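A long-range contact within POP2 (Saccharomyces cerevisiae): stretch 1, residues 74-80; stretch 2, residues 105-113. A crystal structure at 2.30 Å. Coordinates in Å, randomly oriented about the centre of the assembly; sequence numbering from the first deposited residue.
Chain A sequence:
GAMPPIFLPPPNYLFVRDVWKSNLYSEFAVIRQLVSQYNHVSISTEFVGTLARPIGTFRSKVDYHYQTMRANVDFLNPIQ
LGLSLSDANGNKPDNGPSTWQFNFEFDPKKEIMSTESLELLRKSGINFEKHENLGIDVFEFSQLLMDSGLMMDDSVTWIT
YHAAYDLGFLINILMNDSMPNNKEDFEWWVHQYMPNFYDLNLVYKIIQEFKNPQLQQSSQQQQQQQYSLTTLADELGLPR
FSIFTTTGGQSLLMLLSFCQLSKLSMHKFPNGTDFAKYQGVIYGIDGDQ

Stretch 1, residues 74-80: DFLNPIQ
Stretch 2 105-113: EFDPKKEIM

Two chain segments can pack side by side through side chains alone, and residues 74-80 and 105-113 of POP2 illustrate the case. The first stretch begins in a loop, with Phe75 at -126/-8°, and becomes extended from Leu76 to Pro78: Leu76, Asn77 and Pro78 have phi/psi of -94/129°, -115/128° and -67/133°, with strand geometry at Asn77-Pro78, before the chain turns a corner at Ile79 (-109/-34°). The second has no regular helix or strand. Phe106 is extended (-138/134°), and a type I turn from Asp107 to Lys110 follows, its middle residues Pro108 and Lys109 at -56/-10° and -112/-9°; the proline ring readily supplies the phi required there. The turn is closed by a hydrogen bond from Lys110 N to Asp107 O, 3.0 Å.

The stretches run in opposite directions: Phe75 lies nearest Ile112 (CA to CA 9.2 Å) and Ile79 nearest Phe106 (6.9 Å). No hydrogen bond crosses this gap; the closest contacts are between side chains, and the two stretches bury 265 Å², both sides summed.

At the closer end, Ile79 (chi1 t, chi2 p) starts sideways, but its tip swings in until CD1 lies 3.7 Å from Phe106 CB. Phe106 points toward the first stretch with chi1 t. A branched aliphatic chain and an aromatic residue suit this site, since both offer apolar surface, and Ile79 is buried.

Asn77 points toward the second stretch from the middle, with chi1 p, and has the largest covered area, 58 Å². Its amide lies near the edge of the Phe106 ring and against the aliphatic part of Lys110, whose chi1 is p, a packing role that the lysine's methylenes can fill.

At the wider end, Phe75 (chi1 t, chi2 62°) also starts sideways; the ring's far atom, CZ, lies 4.5 Å from CG1 of Ile112 (chi1 m, chi2 p), a looser apolar contact.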

ATOM      1  N   ASP A  74     -15.273  -1.368  -8.920  1.00 82.59           N
ATOM      2  CA  ASP A  74     -15.252  -1.818 -10.310  1.00 83.04           C
ATOM      3  C   ASP A  74     -15.418  -0.683 -11.313  1.00 82.19           C
ATOM      4  O   ASP A  74     -15.651  -0.923 -12.498  1.00 82.56           O
ATOM      5  CB  ASP A  74     -16.310  -2.902 -10.555  1.00 84.82           C
ATOM      6  CG  ASP A  74     -17.725  -2.386 -10.405  1.00 86.46           C
ATOM      7  OD1 ASP A  74     -18.131  -1.518 -11.209  1.00 87.03           O
ATOM      8  OD2 ASP A  74     -18.429  -2.850  -9.484  1.00 87.27           O
ATOM      9  N   PHE A  75     -15.295   0.553 -10.837  1.00 80.99           N
ATOM     10  CA  PHE A  75     -15.402   1.711 -11.713  1.00 80.21           C
ATOM     11  C   PHE A  75     -14.161   2.591 -11.540  1.00 78.00           C
ATOM     12  O   PHE A  75     -13.959   3.561 -12.270  1.00 78.45           O
ATOM     13  CB  PHE A  75     -16.668   2.514 -11.406  1.00 83.56           C
ATOM     14  CG  PHE A  75     -17.072   3.442 -12.517  1.00 86.95           C
ATOM     15  CD1 PHE A  75     -17.408   2.933 -13.771  1.00 88.67           C
ATOM     16  CD2 PHE A  75     -17.083   4.823 -12.328  1.00 88.52           C
ATOM     17  CE1 PHE A  75     -17.745   3.786 -14.829  1.00 89.99           C
ATOM     18  CE2 PHE A  75     -17.418   5.688 -13.376  1.00 90.04           C
ATOM     19  CZ  PHE A  75     -17.748   5.167 -14.629  1.00 90.35           C
ATOM     20  N   LEU A  76     -13.341   2.239 -10.554  1.00 74.79           N
ATOM     21  CA  LEU A  76     -12.094   2.942 -10.267  1.00 71.30           C
ATOM     22  C   LEU A  76     -11.008   2.187 -11.015  1.00 67.98           C
ATOM     23  O   LEU A  76     -10.915   0.969 -10.897  1.00 69.02           O
ATOM     24  CB  LEU A  76     -11.760   2.882  -8.772  1.00 71.54           C
ATOM     25  CG  LEU A  76     -12.433   3.792  -7.745  1.00 73.15           C
ATOM     26  CD1 LEU A  76     -12.178   3.255  -6.341  1.00 71.83           C
ATOM     27  CD2 LEU A  76     -11.895   5.211  -7.884  1.00 72.28           C
ATOM     28  N   ASN A  77     -10.192   2.888 -11.788  1.00 64.41           N
ATOM     29  CA  ASN A  77      -9.116   2.220 -12.510  1.00 60.91           C
ATOM     30  C   ASN A  77      -7.757   2.701 -12.005  1.00 55.52           C
ATOM     31  O   ASN A  77      -7.488   3.903 -11.928  1.00 54.23           O
ATOM     32  CB  ASN A  77      -9.255   2.428 -14.028  1.00 64.51           C
ATOM     33  CG  ASN A  77      -9.541   3.873 -14.411  1.00 68.56           C
ATOM     34  OD1 ASN A  77     -10.488   4.492 -13.906  1.00 70.68           O
ATOM     35  ND2 ASN A  77      -8.737   4.412 -15.329  1.00 69.38           N
ATOM     36  N   PRO A  78      -6.883   1.756 -11.647  1.00 50.97           N
ATOM     37  CA  PRO A  78      -5.540   2.039 -11.136  1.00 47.54           C
ATOM     38  C   PRO A  78      -4.643   2.656 -12.200  1.00 43.83           C
ATOM     39  O   PRO A  78      -4.587   2.172 -13.325  1.00 40.60           O
ATOM     40  CB  PRO A  78      -5.023   0.660 -10.709  1.00 47.92           C
ATOM     41  CG  PRO A  78      -6.215  -0.273 -10.851  1.00 50.08           C
ATOM     42  CD  PRO A  78      -7.021   0.324 -11.943  1.00 51.75           C
ATOM     43  N   ILE A  79      -3.944   3.721 -11.838  1.00 40.09           N
ATOM     44  CA  ILE A  79      -3.034   4.369 -12.761  1.00 38.32           C
ATOM     45  C   ILE A  79      -1.613   4.067 -12.255  1.00 36.84           C
ATOM     46  O   ILE A  79      -0.676   3.892 -13.036  1.00 36.00           O
ATOM     47  CB  ILE A  79      -3.304   5.903 -12.812  1.00 38.72           C
ATOM     48  CG1 ILE A  79      -2.426   6.567 -13.877  1.00 41.67           C
ATOM     49  CG2 ILE A  79      -3.040   6.533 -11.482  1.00 38.32           C
ATOM     50  CD1 ILE A  79      -2.908   6.335 -15.297  1.00 42.48           C
ATOM     51  N   GLN A  80      -1.470   3.992 -10.935  1.00 35.01           N
ATOM     52  CA  GLN A  80      -0.183   3.697 -10.309  1.00 34.58           C
ATOM     53  C   GLN A  80      -0.366   2.886  -9.031  1.00 34.07           C
ATOM     54  O   GLN A  80      -1.408   2.965  -8.363  1.00 32.16           O
ATOM     55  CB  GLN A  80       0.568   4.989  -9.968  1.00 37.30           C
ATOM     56  CG  GLN A  80       1.308   5.622 -11.129  1.00 37.09           C
ATOM     57  CD  GLN A  80       1.978   6.933 -10.755  1.00 39.01           C
ATOM     58  OE1 GLN A  80       2.869   7.408 -11.465  1.00 44.72           O
ATOM     59  NE2 GLN A  80       1.549   7.531  -9.648  1.00 38.56           N
ATOM     60  N   GLU A 105      -1.528   0.783 -17.792  1.00 41.64           N
ATOM     61  CA  GLU A 105      -2.006   1.301 -19.063  1.00 47.74           C
ATOM     62  C   GLU A 105      -3.166   2.252 -18.838  1.00 50.09           C
ATOM     63  O   GLU A 105      -3.986   2.049 -17.947  1.00 51.01           O
ATOM     64  CB  GLU A 105      -2.433   0.160 -19.992  1.00 48.82           C
ATOM     65  CG  GLU A 105      -3.739  -0.525 -19.639  1.00 53.45           C
ATOM     66  CD  GLU A 105      -3.923  -1.833 -20.405  1.00 55.27           C
ATOM     67  OE1 GLU A 105      -5.047  -2.377 -20.425  1.00 57.89           O
ATOM     68  OE2 GLU A 105      -2.930  -2.322 -20.982  1.00 55.98           O
ATOM     69  N   PHE A 106      -3.219   3.296 -19.653  1.00 51.92           N
ATOM     70  CA  PHE A 106      -4.261   4.294 -19.547  1.00 55.58           C
ATOM     71  C   PHE A 106      -4.750   4.678 -20.940  1.00 57.08           C
ATOM     72  O   PHE A 106      -3.948   4.917 -21.839  1.00 57.97           O
ATOM     73  CB  PHE A 106      -3.713   5.516 -18.818  1.00 55.40           C
ATOM     74  CG  PHE A 106      -4.704   6.616 -18.673  1.00 57.51           C
ATOM     75  CD1 PHE A 106      -5.837   6.449 -17.882  1.00 57.38           C
ATOM     76  CD2 PHE A 106      -4.515   7.819 -19.341  1.00 57.98           C
ATOM     77  CE1 PHE A 106      -6.773   7.465 -17.758  1.00 58.03           C
ATOM     78  CE2 PHE A 106      -5.443   8.843 -19.227  1.00 58.87           C
ATOM     79  CZ  PHE A 106      -6.578   8.665 -18.431  1.00 59.03           C
ATOM     80  N   ASP A 107      -6.066   4.745 -21.102  1.00 59.19           N
ATOM     81  CA  ASP A 107      -6.687   5.073 -22.386  1.00 62.47           C
ATOM     82  C   ASP A 107      -6.961   6.573 -22.525  1.00 62.85           C
ATOM     83  O   ASP A 107      -7.855   7.112 -21.878  1.00 59.40           O
ATOM     84  CB  ASP A 107      -7.993   4.287 -22.526  1.00 66.04           C
ATOM     85  CG  ASP A 107      -8.144   3.225 -21.440  1.00 70.46           C
ATOM     86  OD1 ASP A 107      -8.285   3.603 -20.250  1.00 72.10           O
ATOM     87  OD2 ASP A 107      -8.104   2.015 -21.768  1.00 73.02           O
ATOM     88  N   PRO A 108      -6.188   7.259 -23.383  1.00 64.67           N
ATOM     89  CA  PRO A 108      -6.296   8.699 -23.646  1.00 66.81           C
ATOM     90  C   PRO A 108      -7.677   9.175 -24.095  1.00 68.34           C
ATOM     91  O   PRO A 108      -7.926  10.378 -24.167  1.00 67.38           O
ATOM     92  CB  PRO A 108      -5.239   8.929 -24.726  1.00 66.76           C
ATOM     93  CG  PRO A 108      -4.228   7.871 -24.439  1.00 66.37           C
ATOM     94  CD  PRO A 108      -5.095   6.673 -24.178  1.00 65.66           C
ATOM     95  N   LYS A 109      -8.571   8.239 -24.399  1.00 70.52           N
ATOM     96  CA  LYS A 109      -9.903   8.615 -24.844  1.00 74.10           C
ATOM     97  C   LYS A 109     -10.998   8.265 -23.834  1.00 75.89           C
ATOM     98  O   LYS A 109     -12.144   8.672 -24.001  1.00 76.30           O
ATOM     99  CB  LYS A 109     -10.195   7.972 -26.202  1.00 75.71           C
ATOM    100  CG  LYS A 109     -11.449   8.499 -26.926  1.00 79.35           C
ATOM    101  CD  LYS A 109     -11.270   9.906 -27.520  1.00 80.01           C
ATOM    102  CE  LYS A 109     -11.657  11.012 -26.540  1.00 80.29           C
ATOM    103  NZ  LYS A 109     -13.112  11.003 -26.202  1.00 79.56           N
ATOM    104  N   LYS A 110     -10.659   7.514 -22.789  1.00 78.26           N
ATOM    105  CA  LYS A 110     -11.655   7.180 -21.774  1.00 80.89           C
ATOM    106  C   LYS A 110     -12.047   8.495 -21.094  1.00 82.28           C
ATOM    107  O   LYS A 110     -11.240   9.133 -20.419  1.00 82.33           O
ATOM    108  CB  LYS A 110     -11.088   6.177 -20.757  1.00 82.62           C
ATOM    109  CG  LYS A 110      -9.901   6.682 -19.937  1.00 84.57           C
ATOM    110  CD  LYS A 110     -10.295   7.045 -18.510  1.00 85.40           C
ATOM    111  CE  LYS A 110     -10.431   5.809 -17.628  1.00 86.07           C
ATOM    112  NZ  LYS A 110     -11.465   4.855 -18.119  1.00 86.76           N
ATOM    113  N   GLU A 111     -13.297   8.894 -21.293  1.00 83.89           N
ATOM    114  CA  GLU A 111     -13.835  10.151 -20.772  1.00 85.35           C
ATOM    115  C   GLU A 111     -14.296  10.093 -19.312  1.00 85.69           C
ATOM    116  O   GLU A 111     -15.226  10.794 -18.926  1.00 85.54           O
ATOM    117  CB  GLU A 111     -15.002  10.557 -21.670  1.00 85.74           C
ATOM    118  CG  GLU A 111     -15.227  12.035 -21.835  1.00 88.39           C
ATOM    119  CD  GLU A 111     -15.578  12.387 -23.269  1.00 89.77           C
ATOM    120  OE1 GLU A 111     -16.325  11.609 -23.905  1.00 90.28           O
ATOM    121  OE2 GLU A 111     -15.115  13.439 -23.760  1.00 90.75           O
ATOM    122  N   ILE A 112     -13.615   9.291 -18.501  1.00 86.65           N
ATOM    123  CA  ILE A 112     -13.971   9.084 -17.091  1.00 87.44           C
ATOM    124  C   ILE A 112     -13.524  10.112 -16.030  1.00 87.02           C
ATOM    125  O   ILE A 112     -13.851   9.957 -14.851  1.00 87.25           O
ATOM    126  CB  ILE A 112     -13.512   7.636 -16.639  1.00 88.90           C
ATOM    127  CG1 ILE A 112     -14.426   6.580 -17.277  1.00 89.93           C
ATOM    128  CG2 ILE A 112     -13.551   7.478 -15.121  1.00 89.08           C
ATOM    129  CD1 ILE A 112     -14.181   6.330 -18.755  1.00 90.84           C
ATOM    130  N   MET A 113     -12.813  11.171 -16.413  1.00 86.04           N
ATOM    131  CA  MET A 113     -12.373  12.138 -15.399  1.00 84.00           C
ATOM    132  C   MET A 113     -12.673  13.622 -15.585  1.00 79.94           C
ATOM    133  O   MET A 113     -12.991  14.077 -16.687  1.00 78.97           O
ATOM    134  CB  MET A 113     -10.875  11.985 -15.154  1.00 88.04           C
ATOM    135  CG  MET A 113     -10.517  10.861 -14.212  1.00 93.27           C
ATOM    136  SD  MET A 113      -8.742  10.782 -13.942  1.00 98.67           S
ATOM    137  CE  MET A 113      -8.252   9.750 -15.353  1.00 98.05           C
TER